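Local coordinates for protein nitrite oxidoreductase subunit B (Kuenenia stuttgartiensis, PDB 7B04) that probably carries electrons along a chain of iron-sulfur clusters as the beta subunit of the nitrite oxidoreductase of an anammox bacterium, at residues H5-G10 and A106-Y111; E56-N61 and K222-G227; G70-W75 and K137-P142; K97-Y102 and I284-I289. One frame throughout, in Å; residues are numbered along the deposited sequence.

Contact 1: H5-G10 and A106-Y111; sequences HNWHLG and APYGTY
The rings of Trp7 and Tyr108 lie near parallel, their planes 30° apart, but are slid so far that they barely overlap: the centroid of the Trp7 six-membered ring is 5.9 Å from that of Tyr108. Contact is made by Trp7 CZ3, which comes 3.6 Å from Tyr108 OH and also touches CE2 and CZ of that ring. The indole crosses Pro107 at about a right angle, CE3 meeting Pro107 CG at 3.5 Å, while CD2 of the adjacent His8 sits over one indole face toward the rim. At the edge of the Tyr108 ring, near its plane, lies His8 O, 3.4 Å from Tyr108 CD2; on the imidazole itself, NE2 is hydrogen-bonded with Tyr304 OH.

Further along, Tyr111 CG is anti to its backbone N (chi1 174°), and the side chain runs beside that of Leu9, pointing the same way, with Leu9 CD2 3.5 Å from Tyr111 CD2. Beside this pair the backbones join: Tyr111 N donates to Leu9 O over 3.0 Å, and the CA-H of Thr110 points at the same oxygen. Gly10, at positive phi, brings its CA against Ala106 CB and to 3.3 Å from Gly109 O in a second CA-H...O contact.

Asn6 OD1 accepts from Leu9 N at 3.0 Å, an Asx motif within the connection between strands 3-6 and 11-14. The contact thus sets the connection of an N-terminal beta hairpin against the loop leading into strand 110-111, itself half of a small antiparallel ladder with 89-91.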
# COMPACT_ATOMS: atom_id res chain seq x y z
N HIS A 5 -3.44 -4.44 42.15
CA HIS A 5 -3.26 -3.03 41.84
C HIS A 5 -3.02 -2.82 40.35
O HIS A 5 -2.13 -3.45 39.77
CB HIS A 5 -2.12 -2.43 42.65
CG HIS A 5 -1.88 -0.98 42.37
ND1 HIS A 5 -2.74 0.01 42.80
CD2 HIS A 5 -0.89 -0.35 41.69
CE1 HIS A 5 -2.29 1.19 42.40
NE2 HIS A 5 -1.17 1.00 41.73
N ASN A 6 -3.80 -1.92 39.75
CA ASN A 6 -3.59 -1.47 38.38
C ASN A 6 -3.36 0.03 38.41
O ASN A 6 -4.25 0.79 38.80
CB ASN A 6 -4.79 -1.80 37.49
CG ASN A 6 -4.68 -1.20 36.08
OD1 ASN A 6 -4.15 -0.12 35.89
ND2 ASN A 6 -5.20 -1.91 35.10
N TRP A 7 -2.18 0.45 37.98
CA TRP A 7 -1.87 1.87 38.00
C TRP A 7 -2.56 2.64 36.88
O TRP A 7 -2.72 3.86 37.00
CB TRP A 7 -0.36 2.09 37.97
CG TRP A 7 0.35 1.58 36.77
CD1 TRP A 7 0.90 0.34 36.61
CD2 TRP A 7 0.63 2.30 35.57
NE1 TRP A 7 1.49 0.24 35.37
CE2 TRP A 7 1.33 1.44 34.72
CE3 TRP A 7 0.34 3.60 35.14
CZ2 TRP A 7 1.76 1.83 33.45
CZ3 TRP A 7 0.76 3.99 33.89
CH2 TRP A 7 1.46 3.11 33.05
N HIS A 8 -2.97 1.98 35.79
CA HIS A 8 -3.74 2.69 34.77
C HIS A 8 -5.05 3.21 35.36
O HIS A 8 -5.40 4.38 35.19
CB HIS A 8 -4.06 1.78 33.58
CG HIS A 8 -2.86 1.33 32.81
ND1 HIS A 8 -2.94 0.41 31.79
CD2 HIS A 8 -1.55 1.66 32.92
CE1 HIS A 8 -1.74 0.20 31.29
NE2 HIS A 8 -0.88 0.94 31.96
N LEU A 9 -5.76 2.35 36.07
CA LEU A 9 -7.01 2.74 36.71
C LEU A 9 -6.79 3.47 38.02
O LEU A 9 -7.72 4.10 38.53
CB LEU A 9 -7.88 1.50 36.98
CG LEU A 9 -8.25 0.62 35.80
CD1 LEU A 9 -9.17 -0.50 36.26
CD2 LEU A 9 -8.91 1.45 34.72
N GLY A 10 -5.57 3.42 38.57
CA GLY A 10 -5.33 4.07 39.85
C GLY A 10 -6.14 3.44 40.96
O GLY A 10 -6.47 4.12 41.94
N ALA A 106 -0.98 6.06 40.52
CA ALA A 106 -2.24 6.44 39.89
C ALA A 106 -2.01 7.68 39.03
O ALA A 106 -2.49 8.78 39.34
CB ALA A 106 -3.32 6.70 40.94
N PRO A 107 -1.28 7.54 37.92
CA PRO A 107 -0.88 8.74 37.16
C PRO A 107 -2.04 9.46 36.50
O PRO A 107 -2.04 10.70 36.46
CB PRO A 107 0.10 8.18 36.11
CG PRO A 107 0.41 6.78 36.54
CD PRO A 107 -0.77 6.30 37.30
N TYR A 108 -3.02 8.73 35.97
CA TYR A 108 -4.13 9.36 35.27
C TYR A 108 -5.29 9.72 36.18
O TYR A 108 -6.12 10.56 35.80
CB TYR A 108 -4.63 8.44 34.15
CG TYR A 108 -3.52 7.79 33.37
CD1 TYR A 108 -2.65 8.56 32.60
CD2 TYR A 108 -3.33 6.41 33.40
CE1 TYR A 108 -1.62 7.98 31.89
CE2 TYR A 108 -2.30 5.82 32.68
CZ TYR A 108 -1.45 6.61 31.93
OH TYR A 108 -0.43 6.03 31.21
N GLY A 109 -5.38 9.13 37.36
CA GLY A 109 -6.50 9.38 38.25
C GLY A 109 -7.05 8.08 38.79
O GLY A 109 -6.29 7.12 39.00
N THR A 110 -8.36 8.02 39.02
CA THR A 110 -9.00 6.79 39.47
C THR A 110 -10.28 6.57 38.68
O THR A 110 -11.16 7.43 38.66
CB THR A 110 -9.30 6.83 40.97
OG1 THR A 110 -8.11 7.19 41.69
CG2 THR A 110 -9.78 5.47 41.45
N TYR A 111 -10.36 5.42 38.02
CA TYR A 111 -11.53 5.03 37.25
C TYR A 111 -12.41 4.16 38.14
O TYR A 111 -11.98 3.10 38.60
CB TYR A 111 -11.10 4.28 35.98
CG TYR A 111 -12.19 3.68 35.12
CD1 TYR A 111 -13.05 4.49 34.39
CD2 TYR A 111 -12.34 2.30 35.01
CE1 TYR A 111 -14.04 3.94 33.58
CE2 TYR A 111 -13.32 1.75 34.21
CZ TYR A 111 -14.17 2.57 33.50
OH TYR A 111 -15.14 2.01 32.70

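Contact 2: E56-N61 and K222-G227; sequences EFMWWN and KPMYRG. With SF4 (iron/sulfur cluster), chain Y; SF4 (iron/sulfur cluster), chain Z.
One hydrogen bond joins the segments: Lys222 NZ reaches Trp60 O at 2.9 Å, approaching from above the carbonyl plane. The lysine chain bends at chi2 (-69°) and again at chi3, and its ammonium group has a weak second bond to Asn62 OD1. Lys222 belongs to one cluster pocket and bonds to a residue of another, so its charge could influence the potentials of both clusters.

Sulfur contacts centre on Met224, whose CG stands beside the backbone N and whose chain runs extended from there. SD lies at the edge of the Trp60 indole, 4.8 Å from the centroid of its five-membered ring and nearest to CD1. It sits obliquely to the Phe57 ring at 5.5 Å from the centroid, so both are Met-aromatic contacts.

Apolar packing adds Met58, which slides past Met224 in the opposite direction, with Met58 CG 3.5 Å from Met224 SD and also against CB. Phe57 turns its edge to the strand, CZ standing 3.2 Å from Tyr225 O, near the ring plane.

Contacts with inorganic sulfide lie at the ends of the segments. Trp60 CE3 is 3.8 Å from S3 of one iron-sulfur cluster, which the edge of the indole faces. Pro223 CD is 3.5 Å from S2 of the other cluster. Trp60 and Asn61 belong to the pocket of the cluster bound by Cys45, Lys222 and Pro223 to that bound by Cys218: a buried contact whose ends line two [4Fe-4S] pockets, as expected of a ferredoxin-type iron-sulfur protein.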
# COMPACT_ATOMS: atom_id res chain seq x y z
N GLU A 56 -5.13 -17.88 7.42
CA GLU A 56 -5.35 -16.96 6.31
C GLU A 56 -6.06 -15.70 6.76
O GLU A 56 -5.84 -14.62 6.19
CB GLU A 56 -6.13 -17.67 5.20
CG GLU A 56 -5.42 -18.88 4.62
CD GLU A 56 -5.71 -20.16 5.38
OE1 GLU A 56 -6.45 -20.10 6.38
OE2 GLU A 56 -5.18 -21.23 4.98
N PHE A 57 -6.92 -15.80 7.77
CA PHE A 57 -7.64 -14.66 8.31
C PHE A 57 -6.90 -13.98 9.45
O PHE A 57 -7.36 -12.93 9.93
CB PHE A 57 -9.02 -15.09 8.81
CG PHE A 57 -8.98 -15.82 10.13
CD1 PHE A 57 -8.65 -17.17 10.19
CD2 PHE A 57 -9.26 -15.16 11.32
CE1 PHE A 57 -8.61 -17.84 11.39
CE2 PHE A 57 -9.22 -15.82 12.53
CZ PHE A 57 -8.89 -17.16 12.57
N MET A 58 -5.78 -14.53 9.89
CA MET A 58 -5.11 -14.07 11.10
C MET A 58 -4.16 -12.92 10.76
O MET A 58 -3.27 -13.06 9.92
CB MET A 58 -4.35 -15.21 11.76
CG MET A 58 -5.24 -16.14 12.57
SD MET A 58 -4.49 -17.73 12.99
CE MET A 58 -3.03 -17.20 13.88
N TRP A 59 -4.38 -11.77 11.41
CA TRP A 59 -3.52 -10.59 11.28
C TRP A 59 -3.21 -10.12 12.70
O TRP A 59 -3.94 -9.28 13.25
CB TRP A 59 -4.20 -9.50 10.45
CG TRP A 59 -4.60 -9.96 9.07
CD1 TRP A 59 -5.79 -10.49 8.70
CD2 TRP A 59 -3.79 -9.92 7.89
NE1 TRP A 59 -5.78 -10.79 7.36
CE2 TRP A 59 -4.56 -10.45 6.84
CE3 TRP A 59 -2.48 -9.50 7.62
CZ2 TRP A 59 -4.08 -10.56 5.54
CZ3 TRP A 59 -2.00 -9.60 6.33
CH2 TRP A 59 -2.80 -10.14 5.30
N TRP A 60 -2.17 -10.67 13.30
CA TRP A 60 -1.83 -10.31 14.70
C TRP A 60 -1.55 -8.82 14.74
O TRP A 60 -2.02 -8.19 15.63
CB TRP A 60 -0.66 -11.16 15.19
CG TRP A 60 -0.92 -12.63 15.20
CD1 TRP A 60 -2.11 -13.26 15.10
CD2 TRP A 60 0.05 -13.68 15.34
NE1 TRP A 60 -1.96 -14.60 15.16
CE2 TRP A 60 -0.64 -14.89 15.29
CE3 TRP A 60 1.43 -13.71 15.48
CZ2 TRP A 60 -0.00 -16.11 15.39
CZ3 TRP A 60 2.07 -14.92 15.58
CH2 TRP A 60 1.36 -16.10 15.53
N ASN A 61 -0.84 -8.29 13.76
CA ASN A 61 -0.66 -6.83 13.73
C ASN A 61 -1.60 -6.31 12.66
O ASN A 61 -1.62 -6.87 11.59
CB ASN A 61 0.78 -6.40 13.44
CG ASN A 61 0.93 -4.90 13.36
OD1 ASN A 61 1.35 -4.26 14.30
ND2 ASN A 61 0.61 -4.32 12.22
N LYS A 222 -7.06 -10.45 20.07
CA LYS A 222 -5.80 -10.90 19.51
C LYS A 222 -5.68 -12.42 19.42
O LYS A 222 -5.15 -12.92 18.41
CB LYS A 222 -4.64 -10.32 20.32
CG LYS A 222 -4.47 -8.81 20.13
CD LYS A 222 -4.00 -8.46 18.73
CE LYS A 222 -5.12 -7.85 17.88
NZ LYS A 222 -4.65 -7.46 16.52
N PRO A 223 -6.11 -13.21 20.42
CA PRO A 223 -6.04 -14.67 20.26
C PRO A 223 -6.99 -15.13 19.17
O PRO A 223 -8.17 -14.77 19.15
CB PRO A 223 -6.47 -15.20 21.64
CG PRO A 223 -6.31 -14.06 22.56
CD PRO A 223 -6.61 -12.84 21.75
N MET A 224 -6.46 -15.95 18.26
CA MET A 224 -7.21 -16.38 17.09
C MET A 224 -7.08 -17.89 16.93
O MET A 224 -5.99 -18.45 17.12
CB MET A 224 -6.71 -15.67 15.83
CG MET A 224 -6.77 -14.16 15.92
SD MET A 224 -5.89 -13.31 14.60
CE MET A 224 -5.74 -11.67 15.30
N TYR A 225 -8.19 -18.53 16.59
CA TYR A 225 -8.25 -19.98 16.48
C TYR A 225 -7.79 -20.41 15.09
O TYR A 225 -8.32 -19.94 14.07
CB TYR A 225 -9.67 -20.47 16.75
CG TYR A 225 -9.89 -21.96 16.64
CD1 TYR A 225 -9.28 -22.84 17.53
CD2 TYR A 225 -10.72 -22.49 15.66
CE1 TYR A 225 -9.49 -24.20 17.44
CE2 TYR A 225 -10.93 -23.85 15.56
CZ TYR A 225 -10.31 -24.71 16.45
OH TYR A 225 -10.53 -26.06 16.36
N ARG A 226 -6.81 -21.30 15.06
CA ARG A 226 -6.26 -21.82 13.81
C ARG A 226 -7.01 -23.07 13.40
O ARG A 226 -6.90 -24.11 14.06
CB ARG A 226 -4.77 -22.11 13.94
CG ARG A 226 -4.08 -22.29 12.61
CD ARG A 226 -2.58 -22.37 12.73
NE ARG A 226 -1.99 -22.81 11.47
CZ ARG A 226 -0.74 -23.23 11.33
NH1 ARG A 226 0.08 -23.29 12.38
NH2 ARG A 226 -0.30 -23.61 10.14
N GLY A 227 -7.84 -22.94 12.37
CA GLY A 227 -8.59 -24.08 11.87
C GLY A 227 -7.77 -25.33 11.63
O GLY A 227 -8.20 -26.44 11.95
FE1 SF4 Y . 3.92 -10.26 14.86
FE2 SF4 Y . 3.39 -9.78 17.50
FE3 SF4 Y . 4.43 -7.80 15.93
FE4 SF4 Y . 5.98 -9.95 16.63
S1 SF4 Y . 5.10 -8.38 18.03
S2 SF4 Y . 5.80 -9.01 14.56
S3 SF4 Y . 4.42 -11.62 16.62
S4 SF4 Y . 2.39 -8.79 15.70
FE1 SF4 Z . -5.52 -9.88 24.70
FE2 SF4 Z . -3.95 -8.79 26.65
FE3 SF4 Z . -2.80 -9.87 24.42
FE4 SF4 Z . -3.98 -11.50 26.28
S1 SF4 Z . -2.14 -10.17 26.58
S2 SF4 Z . -4.21 -11.61 24.01
S3 SF4 Z . -5.73 -10.19 26.95
S4 SF4 Z . -4.18 -8.05 24.51

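Contact 3: G70-W75 and K137-P142; sequences GFPQSW and KEWRSP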
# COMPACT_ATOMS: atom_id res chain seq x y z
N GLY A 70 -12.07 -1.38 12.09
CA GLY A 70 -11.66 -2.37 13.06
C GLY A 70 -11.39 -3.76 12.52
O GLY A 70 -11.98 -4.16 11.51
N PHE A 71 -10.54 -4.52 13.20
CA PHE A 71 -10.31 -5.93 12.91
C PHE A 71 -10.24 -6.69 14.22
O PHE A 71 -9.26 -6.52 14.98
CB PHE A 71 -9.03 -6.16 12.11
CG PHE A 71 -8.68 -7.62 11.96
CD1 PHE A 71 -9.38 -8.42 11.08
CD2 PHE A 71 -7.67 -8.19 12.72
CE1 PHE A 71 -9.07 -9.77 10.94
CE2 PHE A 71 -7.35 -9.53 12.59
CZ PHE A 71 -8.05 -10.32 11.70
N PRO A 72 -11.23 -7.52 14.55
CA PRO A 72 -12.42 -7.85 13.75
C PRO A 72 -13.37 -6.67 13.68
O PRO A 72 -13.21 -5.70 14.43
CB PRO A 72 -13.04 -9.02 14.53
CG PRO A 72 -11.96 -9.49 15.48
CD PRO A 72 -11.25 -8.24 15.83
N GLN A 73 -14.36 -6.75 12.80
CA GLN A 73 -15.23 -5.61 12.52
C GLN A 73 -15.94 -5.12 13.78
O GLN A 73 -16.64 -5.88 14.46
CB GLN A 73 -16.24 -6.00 11.45
CG GLN A 73 -15.61 -6.75 10.29
CD GLN A 73 -16.61 -7.42 9.38
OE1 GLN A 73 -17.82 -7.30 9.57
NE2 GLN A 73 -16.11 -8.15 8.39
N SER A 74 -15.76 -3.83 14.07
CA SER A 74 -16.40 -3.15 15.19
C SER A 74 -16.09 -3.83 16.52
O SER A 74 -16.95 -3.98 17.39
CB SER A 74 -17.91 -3.06 14.96
OG SER A 74 -18.21 -2.22 13.87
N TRP A 75 -14.82 -4.22 16.70
CA TRP A 75 -14.43 -4.94 17.91
C TRP A 75 -14.51 -4.07 19.16
O TRP A 75 -14.89 -4.55 20.23
CB TRP A 75 -13.00 -5.48 17.74
CG TRP A 75 -11.99 -4.39 17.73
CD1 TRP A 75 -11.57 -3.66 16.65
CD2 TRP A 75 -11.27 -3.87 18.86
NE1 TRP A 75 -10.63 -2.74 17.04
CE2 TRP A 75 -10.43 -2.84 18.39
CE3 TRP A 75 -11.26 -4.18 20.22
CZ2 TRP A 75 -9.59 -2.13 19.23
CZ3 TRP A 75 -10.42 -3.47 21.06
CH2 TRP A 75 -9.59 -2.46 20.56
N LYS A 137 -17.27 -14.57 9.93
CA LYS A 137 -17.60 -13.47 9.04
C LYS A 137 -17.19 -12.12 9.62
O LYS A 137 -17.07 -11.15 8.86
CB LYS A 137 -19.10 -13.49 8.74
CG LYS A 137 -19.47 -14.58 7.76
CD LYS A 137 -20.96 -14.69 7.51
CE LYS A 137 -21.24 -15.76 6.46
NZ LYS A 137 -22.69 -16.06 6.33
N GLU A 138 -16.95 -12.03 10.93
CA GLU A 138 -16.49 -10.79 11.53
C GLU A 138 -14.98 -10.64 11.46
O GLU A 138 -14.46 -9.56 11.74
CB GLU A 138 -16.93 -10.70 12.99
CG GLU A 138 -18.43 -10.83 13.22
CD GLU A 138 -18.79 -10.74 14.69
OE1 GLU A 138 -17.88 -10.55 15.53
OE2 GLU A 138 -19.99 -10.85 15.01
N TRP A 139 -14.26 -11.70 11.07
CA TRP A 139 -12.83 -11.62 10.82
C TRP A 139 -12.51 -11.21 9.39
O TRP A 139 -11.34 -10.95 9.08
CB TRP A 139 -12.16 -12.96 11.13
CG TRP A 139 -12.24 -13.34 12.58
CD1 TRP A 139 -13.16 -14.16 13.16
CD2 TRP A 139 -11.37 -12.91 13.63
NE1 TRP A 139 -12.92 -14.26 14.51
CE2 TRP A 139 -11.82 -13.51 14.82
CE3 TRP A 139 -10.25 -12.07 13.68
CZ2 TRP A 139 -11.19 -13.30 16.05
CZ3 TRP A 139 -9.62 -11.87 14.89
CH2 TRP A 139 -10.10 -12.48 16.06
N ARG A 140 -13.51 -11.15 8.51
CA ARG A 140 -13.29 -10.65 7.17
C ARG A 140 -13.01 -9.15 7.22
O ARG A 140 -13.19 -8.49 8.24
CB ARG A 140 -14.50 -10.94 6.29
CG ARG A 140 -15.10 -12.32 6.48
CD ARG A 140 -16.32 -12.54 5.59
NE ARG A 140 -17.46 -11.73 6.01
CZ ARG A 140 -18.60 -11.65 5.33
NH1 ARG A 140 -18.75 -12.32 4.20
NH2 ARG A 140 -19.59 -10.89 5.78
N SER A 141 -12.56 -8.62 6.08
CA SER A 141 -12.32 -7.19 5.93
C SER A 141 -11.34 -6.67 6.98
O SER A 141 -11.74 -5.89 7.85
CB SER A 141 -13.64 -6.42 6.02
OG SER A 141 -14.56 -6.86 5.04
N PRO A 142 -10.08 -7.09 6.94
CA PRO A 142 -9.13 -6.60 7.95
C PRO A 142 -8.92 -5.10 7.90
O PRO A 142 -8.60 -4.49 8.93
CB PRO A 142 -7.83 -7.36 7.62
CG PRO A 142 -8.27 -8.53 6.80
CD PRO A 142 -9.45 -8.05 6.02
O HOH W 1 -16.42 -8.69 16.00
O HOH W 2 -19.65 -9.36 8.36
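Gln73 N donates to Glu138 O over 3.0 Å, docking the type II beta turn Pro72-Trp75, which follows a cis peptide bond before Pro72, on the irregular loop 137-142. Next to this link an aromatic and proline cluster forms. Pro72 and Trp139 lie side by side, and Pro72 CG sits over a face of the indole in a CH-pi contact, 3.5 Å from the centroid of the six-membered ring. Phe71 crosses the same indole at about a right angle. This is an offset edge-to-face pair, with the edge of Trp139 toward the face of Phe71, planes at 70° and centroids 5.3 Å apart; the shortest approach is 3.4 Å, from Phe71 CZ to Trp139 CE3. Phe71 CE1 also meets Trp139 O at 3.2 Å, at the edge of its ring, while CD1 packs on Pro142. The indole NE1 is taken up by Pro134 O, and Trp139 and Phe71 both rest on Met224 and continue into edge-to-face pairs with Phe57 and Trp59.

The extended Gln73 chain passes Glu138 O and ends at the loop carbonyls. Its NE2 donates to Arg140 O at 2.9 Å, the bond almost straight (173°) and in the amide plane, though rising well above the plane of the acceptor carbonyl. Arg140, which forms a salt bridge with Asp1120 of subunit A, folds back to give NE to Lys137 O at 2.9 Å. A water molecule closes the polar cluster: it accepts from Arg140 NH2 and donates to Lys137 O and, at 3.0 Å, to Gln73 OE1.

Contact 4: K97-Y102 and I284-I289; sequences KETSQY and IRHQKI
Thr99 presses its methyl onto the C-terminal part of helix 279-286, where the coil widens into a pi-type turn. This is the close part of a small surface contact between a loop and a helix. CG2, anti to the backbone N, stands over the centre of the His286 ring in a CH-pi contact, 3.9 Å from the centroid and only 12° off the ring normal. The same methyl reaches Arg285 O at 3.4 Å and Arg285 CB at 4.0 Å, so one CG2 bridges two successive residues, Arg285 and His286; the threonine side chain and the imidazole cross at about a right angle. Well fitted as it is, this pair lies at the surface: toward solvent lie Thr99 itself and Gln101.

The other half is buried but more loosely matched. The Arg285 chain bends at chi2 (-75°) and chi3, and its guanidinium lies against the loop backbone, Ser100 O over one face. Ser100 O is 3.5 Å from NH1, at an angle too poor for a hydrogen bond. Within the protein, Trp7 is a cation-pi partner of Arg285 and Pro107 packs against it. Thr104 OG1 is hydrogen-bonded to both Ser100 OG and Gln101 O, and Tyr102 N to Asp274 OD1. No other subunit of the assembly touches either segment. Where loop and arginine meet, Ser100 CB lies 3.8 Å from Arg285 NH1.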
# COMPACT_ATOMS: atom_id res chain seq x y z
N LYS A 97 0.94 13.37 41.72
CA LYS A 97 1.78 14.45 41.17
C LYS A 97 3.16 13.85 40.98
O LYS A 97 3.83 14.18 40.03
CB LYS A 97 1.88 15.59 42.19
N GLU A 98 3.53 12.98 41.91
CA GLU A 98 4.82 12.27 41.96
C GLU A 98 4.86 11.22 40.85
O GLU A 98 3.81 10.73 40.50
CB GLU A 98 4.83 11.43 43.24
CG GLU A 98 4.07 10.11 43.10
CD GLU A 98 4.31 8.99 44.11
OE1 GLU A 98 3.33 8.41 44.54
OE2 GLU A 98 5.45 8.70 44.45
N THR A 99 6.04 10.88 40.34
CA THR A 99 6.09 9.75 39.40
C THR A 99 6.31 8.51 40.26
O THR A 99 7.34 8.42 40.88
CB THR A 99 7.18 9.93 38.35
OG1 THR A 99 6.84 11.09 37.62
CG2 THR A 99 7.26 8.75 37.42
N SER A 100 5.36 7.60 40.28
CA SER A 100 5.41 6.42 41.16
C SER A 100 6.39 5.38 40.65
O SER A 100 6.70 5.39 39.48
CB SER A 100 4.05 5.84 41.35
OG SER A 100 3.99 5.08 42.54
N GLN A 101 6.80 4.47 41.53
CA GLN A 101 7.78 3.43 41.17
C GLN A 101 7.17 2.40 40.22
O GLN A 101 5.96 2.24 40.20
CB GLN A 101 8.40 2.81 42.41
CG GLN A 101 7.59 3.03 43.67
CD GLN A 101 7.71 1.85 44.61
OE1 GLN A 101 8.55 0.99 44.43
NE2 GLN A 101 6.88 1.82 45.62
N TYR A 102 8.03 1.72 39.49
CA TYR A 102 7.60 0.73 38.50
C TYR A 102 6.48 -0.14 39.04
O TYR A 102 6.62 -0.81 40.06
CB TYR A 102 8.81 -0.12 38.11
CG TYR A 102 8.49 -1.39 37.37
CD1 TYR A 102 8.04 -1.36 36.05
CD2 TYR A 102 8.65 -2.63 37.98
CE1 TYR A 102 7.76 -2.53 35.37
CE2 TYR A 102 8.36 -3.80 37.31
CZ TYR A 102 7.92 -3.75 36.00
OH TYR A 102 7.63 -4.91 35.33
N ILE A 284 6.42 7.18 29.11
CA ILE A 284 5.16 6.65 29.63
C ILE A 284 4.84 7.17 31.02
O ILE A 284 3.70 7.53 31.31
CB ILE A 284 5.19 5.11 29.60
CG1 ILE A 284 5.44 4.60 28.19
CG2 ILE A 284 3.90 4.53 30.16
CD1 ILE A 284 5.92 3.17 28.14
N ARG A 285 5.83 7.23 31.91
CA ARG A 285 5.57 7.57 33.30
C ARG A 285 6.09 8.93 33.72
O ARG A 285 5.54 9.53 34.65
CB ARG A 285 6.19 6.51 34.23
CG ARG A 285 5.64 5.12 34.01
CD ARG A 285 4.25 4.99 34.59
NE ARG A 285 4.25 4.21 35.82
CZ ARG A 285 3.84 4.67 37.00
NH1 ARG A 285 3.88 3.89 38.07
NH2 ARG A 285 3.41 5.92 37.10
N HIS A 286 7.13 9.45 33.06
CA HIS A 286 7.65 10.76 33.42
C HIS A 286 7.05 11.86 32.55
O HIS A 286 6.83 12.98 33.04
CB HIS A 286 9.18 10.76 33.32
CG HIS A 286 9.83 9.90 34.36
ND1 HIS A 286 10.00 8.54 34.20
CD2 HIS A 286 10.34 10.20 35.57
CE1 HIS A 286 10.59 8.04 35.27
NE2 HIS A 286 10.81 9.03 36.12
N GLN A 287 6.78 11.57 31.28
CA GLN A 287 6.14 12.54 30.40
C GLN A 287 4.64 12.31 30.25
O GLN A 287 3.92 13.26 29.94
CB GLN A 287 6.78 12.51 29.01
CG GLN A 287 8.21 13.01 28.98
CD GLN A 287 8.30 14.50 29.26
OE1 GLN A 287 8.79 14.92 30.31
NE2 GLN A 287 7.83 15.31 28.31
N LYS A 288 4.17 11.08 30.49
CA LYS A 288 2.75 10.74 30.37
C LYS A 288 2.19 11.18 29.02
O LYS A 288 1.06 11.64 28.91
CB LYS A 288 1.93 11.33 31.52
CG LYS A 288 2.33 10.82 32.89
CD LYS A 288 1.41 11.36 33.97
CE LYS A 288 1.58 12.86 34.14
NZ LYS A 288 2.94 13.21 34.65
N ILE A 289 3.01 11.04 27.97
CA ILE A 289 2.64 11.47 26.63
C ILE A 289 2.08 10.28 25.86
O ILE A 289 1.27 10.45 24.94
CB ILE A 289 3.83 12.11 25.90
CG1 ILE A 289 3.37 12.80 24.62
CG2 ILE A 289 4.92 11.08 25.61
CD1 ILE A 289 4.38 13.75 24.03

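In the fold
From the N terminus, contact 1 closes the first long loop, bringing the hairpin of strands 3-6 and 11-14 to the start of strand 110-111. Within that span begin the other three. Contact 2 joins 56-61 to strand 224-226, and contact 3, from 70-75 to 137-142, is nested inside its loop; the two touch through Phe57, Trp59, Phe71, Trp139 and Pro142. Contact 4 runs from 97-102 to the C-terminal part of helix 279-286 and crosses all the others, as contact 1 crosses contacts 2 and 3. Contacts 1 and 4 meet at Trp7, Pro107 and Arg285, with centres about 11 Å apart; contacts 2 and 4 lie on opposite sides of the chain's centre.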